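Local coordinates for NigD-like protein (Bacteroides vulgatus ATCC 8482, PDB 3K6O) that is of unknown function but belongs to the NigD-like family, pairing an N-terminal OB domain with a C-terminal beta sandwich, and is probably an exported lipoprotein, at residues S100-M111 with L152-G160. Sequence-based numbering, arbitrary orientation.
Sequences SIGNMKVQIKDM and LELRYNNNG
The loop leading out of helix 98-101 runs across the strand end at Arg155 to Asn157, and its one backbone bond to it goes from Met104 N to Tyr156 O (2.9 Å). Beside it a water links the two backbones and the Asn103 amide, donating to Asn103 OD1 and Met104 O while accepting from Tyr156 N. The Arg155 chain bends about the CB-CG bond (chi2 -62°), and NH1 delivers a nearly straight bond to Gly102 O (3.0 Å), which lies in the guanidinium plane though the nitrogen stands above the carbonyl plane. NE and NH2 both hold Glu153 OE1, fixing the group's rotation, and the Asn103 amide lies over one face, the two planes 30° apart. At the root of the same side chain, Ile101 CG2 sits 3.4 Å from Arg155 CB. One residue past Tyr156, Asn157 ND2 reaches back to Ser100 O (3.0 Å), while its OD1 closes an Asx turn by accepting from Asn159 N. Selenomethionine Met104 bends about its CG-SE bond (chi3 85°), laying SE and CE against the Asn158 amide, SE 3.3 Å from OD1. Val106 CB packs on Tyr156 CB (3.7 Å), CG2 over one ring face toward the rim. Tyr156 OH ends on Asn125 of strand 117-125. Within the C-terminal beta sandwich the loop thus spans from strand 75-93, where Ile101 rests on Ile91 and Leu93, to the chain just beyond strand 186-191, where Val106 bonds through its backbone to Asn192 and Val194.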
ATOM      1  N   SER A 100       7.260 -14.975 -16.430  1.00 32.16           N
ATOM      2  CA  SER A 100       6.109 -15.199 -15.555  0.50 32.95           C
ATOM      3  C   SER A 100       5.733 -13.924 -14.788  1.00 33.63           C
ATOM      4  O   SER A 100       4.594 -13.765 -14.395  1.00 34.43           O
ATOM      5  CB  SER A 100       6.340 -16.393 -14.606  0.50 32.76           C
ATOM      6  OG  SER A 100       7.674 -16.446 -14.153  0.50 33.06           O
ATOM      7  N   ILE A 101       6.683 -13.009 -14.581  1.00 33.45           N
ATOM      8  CA  ILE A 101       6.347 -11.750 -13.926  1.00 33.53           C
ATOM      9  C   ILE A 101       5.606 -10.780 -14.887  1.00 33.68           C
ATOM     10  O   ILE A 101       4.644 -10.104 -14.493  1.00 33.96           O
ATOM     11  CB  ILE A 101       7.596 -11.069 -13.317  1.00 33.71           C
ATOM     12  CG1 ILE A 101       8.095 -11.817 -12.071  1.00 31.94           C
ATOM     13  CG2 ILE A 101       7.299  -9.625 -12.925  1.00 34.73           C
ATOM     14  CD1 ILE A 101       9.478 -11.344 -11.598  1.00 30.76           C
ATOM     15  N   GLY A 102       6.029 -10.737 -16.141  1.00 33.29           N
ATOM     16  CA  GLY A 102       5.328  -9.979 -17.162  1.00 33.93           C
ATOM     17  C   GLY A 102       5.598  -8.475 -17.055  1.00 34.31           C
ATOM     18  O   GLY A 102       6.375  -8.026 -16.227  1.00 33.65           O
ATOM     19  N   ASN A 103       4.973  -7.713 -17.949  1.00 34.15           N
ATOM     20  CA  ASN A 103       4.985  -6.275 -17.884  1.00 33.85           C
ATOM     21  C   ASN A 103       3.831  -5.731 -18.716  1.00 33.05           C
ATOM     22  O   ASN A 103       4.002  -4.868 -19.565  1.00 33.33           O
ATOM     23  CB  ASN A 103       6.311  -5.724 -18.393  1.00 34.34           C
ATOM     24  CG  ASN A 103       6.479  -4.256 -18.067  1.00 37.79           C
ATOM     25  OD1 ASN A 103       5.875  -3.725 -17.096  1.00 33.22           O
ATOM     26  ND2 ASN A 103       7.284  -3.570 -18.883  1.00 38.38           N
HETATM   27  N   MSE A 104       2.645  -6.240 -18.447  1.00 32.69           N
HETATM   28  CA  MSE A 104       1.444  -5.822 -19.140  1.00 32.20           C
HETATM   29  C   MSE A 104       0.925  -4.462 -18.663  1.00 32.26           C
HETATM   30  O   MSE A 104       1.186  -4.020 -17.532  1.00 30.61           O
HETATM   31  CB  MSE A 104       0.389  -6.892 -18.941  1.00 33.35           C
HETATM   32  CG  MSE A 104       0.796  -8.254 -19.568  1.00 34.36           C
HETATM   33 SE   MSE A 104      -0.634  -9.504 -19.354  1.00 41.11          SE
HETATM   34  CE  MSE A 104      -1.697  -8.996 -20.952  1.00 44.00           C
ATOM     35  N   LYS A 105       0.216  -3.776 -19.547  1.00 31.84           N
ATOM     36  CA  LYS A 105      -0.282  -2.451 -19.243  1.00 32.04           C
ATOM     37  C   LYS A 105      -1.297  -2.516 -18.097  1.00 31.70           C
ATOM     38  O   LYS A 105      -2.175  -3.381 -18.082  1.00 31.23           O
ATOM     39  CB  LYS A 105      -0.904  -1.815 -20.496  1.00 32.68           C
ATOM     40  CG  LYS A 105       0.142  -1.512 -21.597  1.00 33.83           C
ATOM     41  CD  LYS A 105      -0.374  -0.543 -22.672  1.00 38.23           C
ATOM     42  CE  LYS A 105       0.793  -0.004 -23.576  1.00 40.43           C
ATOM     43  NZ  LYS A 105       1.855   0.762 -22.785  1.00 42.53           N
ATOM     44  N   VAL A 106      -1.166  -1.584 -17.158  1.00 31.32           N
ATOM     45  CA  VAL A 106      -2.042  -1.499 -15.991  1.00 31.69           C
ATOM     46  C   VAL A 106      -2.462  -0.031 -15.784  1.00 32.38           C
ATOM     47  O   VAL A 106      -1.699   0.893 -16.094  1.00 31.58           O
ATOM     48  CB  VAL A 106      -1.339  -2.011 -14.714  1.00 32.36           C
ATOM     49  CG1 VAL A 106      -0.096  -1.143 -14.351  1.00 30.81           C
ATOM     50  CG2 VAL A 106      -2.308  -2.047 -13.510  1.00 30.92           C
ATOM     51  N   GLN A 107      -3.678   0.161 -15.274  1.00 33.44           N
ATOM     52  CA  GLN A 107      -4.203   1.488 -14.926  1.00 34.26           C
ATOM     53  C   GLN A 107      -3.979   1.776 -13.460  1.00 33.57           C
ATOM     54  O   GLN A 107      -4.548   1.106 -12.609  1.00 32.99           O
ATOM     55  CB  GLN A 107      -5.702   1.562 -15.242  1.00 35.12           C
ATOM     56  CG  GLN A 107      -6.337   2.921 -14.934  1.00 37.95           C
ATOM     57  CD  GLN A 107      -7.812   2.991 -15.316  1.00 41.76           C
ATOM     58  OE1 GLN A 107      -8.385   2.037 -15.860  1.00 43.94           O
ATOM     59  NE2 GLN A 107      -8.436   4.131 -15.028  1.00 43.79           N
ATOM     60  N   ILE A 108      -3.119   2.750 -13.166  1.00 33.96           N
ATOM     61  CA  ILE A 108      -2.854   3.172 -11.805  1.00 34.09           C
ATOM     62  C   ILE A 108      -3.770   4.337 -11.439  1.00 34.64           C
ATOM     63  O   ILE A 108      -3.799   5.323 -12.140  1.00 35.40           O
ATOM     64  CB  ILE A 108      -1.408   3.646 -11.604  1.00 34.31           C
ATOM     65  CG1 ILE A 108      -0.398   2.524 -11.922  1.00 34.24           C
ATOM     66  CG2 ILE A 108      -1.199   4.131 -10.137  1.00 33.39           C
ATOM     67  CD1 ILE A 108      -0.665   1.205 -11.183  1.00 34.28           C
ATOM     68  N   LYS A 109      -4.532   4.209 -10.362  1.00 34.79           N
ATOM     69  CA  LYS A 109      -5.364   5.305  -9.862  1.00 34.59           C
ATOM     70  C   LYS A 109      -4.654   6.114  -8.768  1.00 33.89           C
ATOM     71  O   LYS A 109      -4.793   7.317  -8.719  1.00 34.14           O
ATOM     72  CB  LYS A 109      -6.715   4.773  -9.357  1.00 35.61           C
ATOM     73  CG  LYS A 109      -7.656   4.315 -10.460  1.00 36.97           C
ATOM     74  CD  LYS A 109      -9.124   4.432 -10.063  1.00 41.92           C
ATOM     75  CE  LYS A 109     -10.024   4.436 -11.285  1.00 43.34           C
ATOM     76  NZ  LYS A 109     -11.482   4.336 -10.942  1.00 46.99           N
ATOM     77  N   ASP A 110      -3.914   5.464  -7.874  1.00 33.31           N
ATOM     78  CA  ASP A 110      -3.088   6.179  -6.891  1.00 32.38           C
ATOM     79  C   ASP A 110      -1.800   5.412  -6.625  1.00 32.00           C
ATOM     80  O   ASP A 110      -1.804   4.198  -6.624  1.00 31.38           O
ATOM     81  CB  ASP A 110      -3.821   6.348  -5.559  1.00 32.77           C
ATOM     82  CG  ASP A 110      -4.985   7.273  -5.656  1.00 33.08           C
ATOM     83  OD1 ASP A 110      -4.758   8.490  -5.636  1.00 32.80           O
ATOM     84  OD2 ASP A 110      -6.121   6.787  -5.767  1.00 34.51           O
HETATM   85  N   MSE A 111      -0.700   6.129  -6.424  1.00 31.02           N
HETATM   86  CA  MSE A 111       0.493   5.517  -5.887  1.00 32.07           C
HETATM   87  C   MSE A 111       1.246   6.482  -5.008  1.00 31.35           C
HETATM   88  O   MSE A 111       1.517   7.594  -5.417  1.00 31.82           O
HETATM   89  CB  MSE A 111       1.419   5.013  -6.990  1.00 32.09           C
HETATM   90  CG  MSE A 111       2.755   4.377  -6.414  1.00 34.77           C
HETATM   91 SE   MSE A 111       4.036   4.167  -7.905  1.00 39.64          SE
HETATM   92  CE  MSE A 111       2.970   2.913  -8.820  1.00 34.93           C
ATOM     93  N   LEU A 152      12.868   0.704  -8.559  1.00 30.30           N
ATOM     94  CA  LEU A 152      11.954  -0.449  -8.513  1.00 29.59           C
ATOM     95  C   LEU A 152      11.011  -0.396  -9.713  1.00 29.43           C
ATOM     96  O   LEU A 152      10.813   0.690 -10.348  1.00 29.31           O
ATOM     97  CB  LEU A 152      11.126  -0.422  -7.217  1.00 28.09           C
ATOM     98  CG  LEU A 152      11.921  -0.458  -5.933  1.00 30.32           C
ATOM     99  CD1 LEU A 152      11.031  -0.252  -4.673  1.00 27.69           C
ATOM    100  CD2 LEU A 152      12.819  -1.695  -5.823  1.00 27.61           C
ATOM    101  N   GLU A 153      10.383  -1.535 -10.016  1.00 29.59           N
ATOM    102  CA  GLU A 153       9.423  -1.545 -11.111  1.00 29.29           C
ATOM    103  C   GLU A 153       8.175  -2.250 -10.698  1.00 29.57           C
ATOM    104  O   GLU A 153       8.222  -3.260 -10.011  1.00 29.83           O
ATOM    105  CB  GLU A 153      10.015  -2.192 -12.376  1.00 29.24           C
ATOM    106  CG  GLU A 153      11.442  -1.740 -12.736  1.00 31.16           C
ATOM    107  CD  GLU A 153      11.940  -2.332 -14.070  1.00 31.92           C
ATOM    108  OE1 GLU A 153      11.137  -3.055 -14.720  1.00 31.24           O
ATOM    109  OE2 GLU A 153      13.122  -2.085 -14.434  1.00 31.73           O
ATOM    110  N   LEU A 154       7.044  -1.709 -11.112  1.00 29.27           N
ATOM    111  CA  LEU A 154       5.781  -2.382 -10.916  1.00 29.73           C
ATOM    112  C   LEU A 154       5.504  -3.179 -12.179  1.00 29.50           C
ATOM    113  O   LEU A 154       5.567  -2.639 -13.267  1.00 29.90           O
ATOM    114  CB  LEU A 154       4.631  -1.406 -10.707  1.00 30.14           C
ATOM    115  CG  LEU A 154       4.212  -0.869  -9.344  1.00 34.34           C
ATOM    116  CD1 LEU A 154       2.979   0.027  -9.632  1.00 38.39           C
ATOM    117  CD2 LEU A 154       3.910  -1.957  -8.310  1.00 32.73           C
ATOM    118  N   ARG A 155       5.192  -4.453 -12.009  1.00 29.15           N
ATOM    119  CA  ARG A 155       4.975  -5.369 -13.102  1.00 29.86           C
ATOM    120  C   ARG A 155       3.587  -5.993 -12.934  1.00 29.62           C
ATOM    121  O   ARG A 155       3.320  -6.644 -11.920  1.00 30.37           O
ATOM    122  CB  ARG A 155       6.077  -6.436 -13.080  1.00 29.69           C
ATOM    123  CG  ARG A 155       7.487  -5.885 -13.287  1.00 29.88           C
ATOM    124  CD  ARG A 155       7.573  -5.225 -14.671  1.00 32.21           C
ATOM    125  NE  ARG A 155       8.947  -4.970 -15.142  1.00 32.88           N
ATOM    126  CZ  ARG A 155       9.618  -5.705 -16.022  1.00 30.74           C
ATOM    127  NH1 ARG A 155       9.101  -6.796 -16.583  1.00 33.15           N
ATOM    128  NH2 ARG A 155      10.816  -5.305 -16.394  1.00 32.16           N
ATOM    129  N   TYR A 156       2.718  -5.798 -13.924  1.00 30.24           N
ATOM    130  CA  TYR A 156       1.373  -6.380 -13.916  1.00 30.56           C
ATOM    131  C   TYR A 156       1.284  -7.575 -14.864  1.00 31.64           C
ATOM    132  O   TYR A 156       1.818  -7.548 -15.973  1.00 30.92           O
ATOM    133  CB  TYR A 156       0.327  -5.327 -14.329  1.00 30.16           C
ATOM    134  CG  TYR A 156      -1.114  -5.826 -14.400  1.00 30.28           C
ATOM    135  CD1 TYR A 156      -1.771  -6.256 -13.272  1.00 27.75           C
ATOM    136  CD2 TYR A 156      -1.811  -5.871 -15.618  1.00 30.50           C
ATOM    137  CE1 TYR A 156      -3.089  -6.670 -13.317  1.00 29.87           C
ATOM    138  CE2 TYR A 156      -3.115  -6.309 -15.679  1.00 30.13           C
ATOM    139  CZ  TYR A 156      -3.748  -6.701 -14.514  1.00 32.44           C
ATOM    140  OH  TYR A 156      -5.027  -7.155 -14.538  1.00 34.79           O
ATOM    141  N   ASN A 157       0.604  -8.625 -14.411  1.00 32.93           N
ATOM    142  CA  ASN A 157       0.313  -9.763 -15.263  1.00 34.52           C
ATOM    143  C   ASN A 157      -1.147 -10.147 -15.039  1.00 35.42           C
ATOM    144  O   ASN A 157      -1.533 -10.445 -13.918  1.00 35.57           O
ATOM    145  CB  ASN A 157       1.249 -10.940 -14.976  1.00 34.12           C
ATOM    146  CG  ASN A 157       1.345 -11.899 -16.142  1.00 37.03           C
ATOM    147  OD1 ASN A 157       0.465 -11.938 -17.016  1.00 39.96           O
ATOM    148  ND2 ASN A 157       2.429 -12.674 -16.185  1.00 38.21           N
ATOM    149  N   ASN A 158      -1.960 -10.108 -16.098  1.00 37.14           N
ATOM    150  CA  ASN A 158      -3.378 -10.473 -15.957  1.00 38.44           C
ATOM    151  C   ASN A 158      -3.604 -11.972 -15.996  1.00 39.82           C
ATOM    152  O   ASN A 158      -4.716 -12.449 -15.727  1.00 40.31           O
ATOM    153  CB  ASN A 158      -4.266  -9.746 -16.957  1.00 38.14           C
ATOM    154  CG  ASN A 158      -4.002 -10.137 -18.385  1.00 39.47           C
ATOM    155  OD1 ASN A 158      -3.374 -11.156 -18.672  1.00 40.63           O
ATOM    156  ND2 ASN A 158      -4.472  -9.312 -19.299  1.00 40.69           N
ATOM    157  N   ASN A 159      -2.543 -12.715 -16.316  1.00 41.01           N
ATOM    158  CA  ASN A 159      -2.581 -14.160 -16.264  1.00 41.72           C
ATOM    159  C   ASN A 159      -3.765 -14.676 -17.082  1.00 42.31           C
ATOM    160  O   ASN A 159      -4.542 -15.464 -16.597  1.00 42.78           O
ATOM    161  CB  ASN A 159      -2.679 -14.625 -14.785  1.00 41.73           C
ATOM    162  CG  ASN A 159      -1.350 -14.498 -14.028  1.00 42.07           C
ATOM    163  OD1 ASN A 159      -0.279 -14.468 -14.636  1.00 43.70           O
ATOM    164  ND2 ASN A 159      -1.420 -14.434 -12.703  1.00 41.11           N
ATOM    165  N   GLY A 160      -3.920 -14.181 -18.304  1.00 43.14           N
ATOM    166  CA  GLY A 160      -5.010 -14.610 -19.192  1.00 43.84           C
ATOM    167  C   GLY A 160      -6.369 -13.945 -18.982  1.00 44.45           C
ATOM    168  O   GLY A 160      -7.171 -13.879 -19.911  1.00 43.80           O
TER
HETATM  169  O   HOH W   1       3.343  -3.879 -15.958  1.00 31.84           O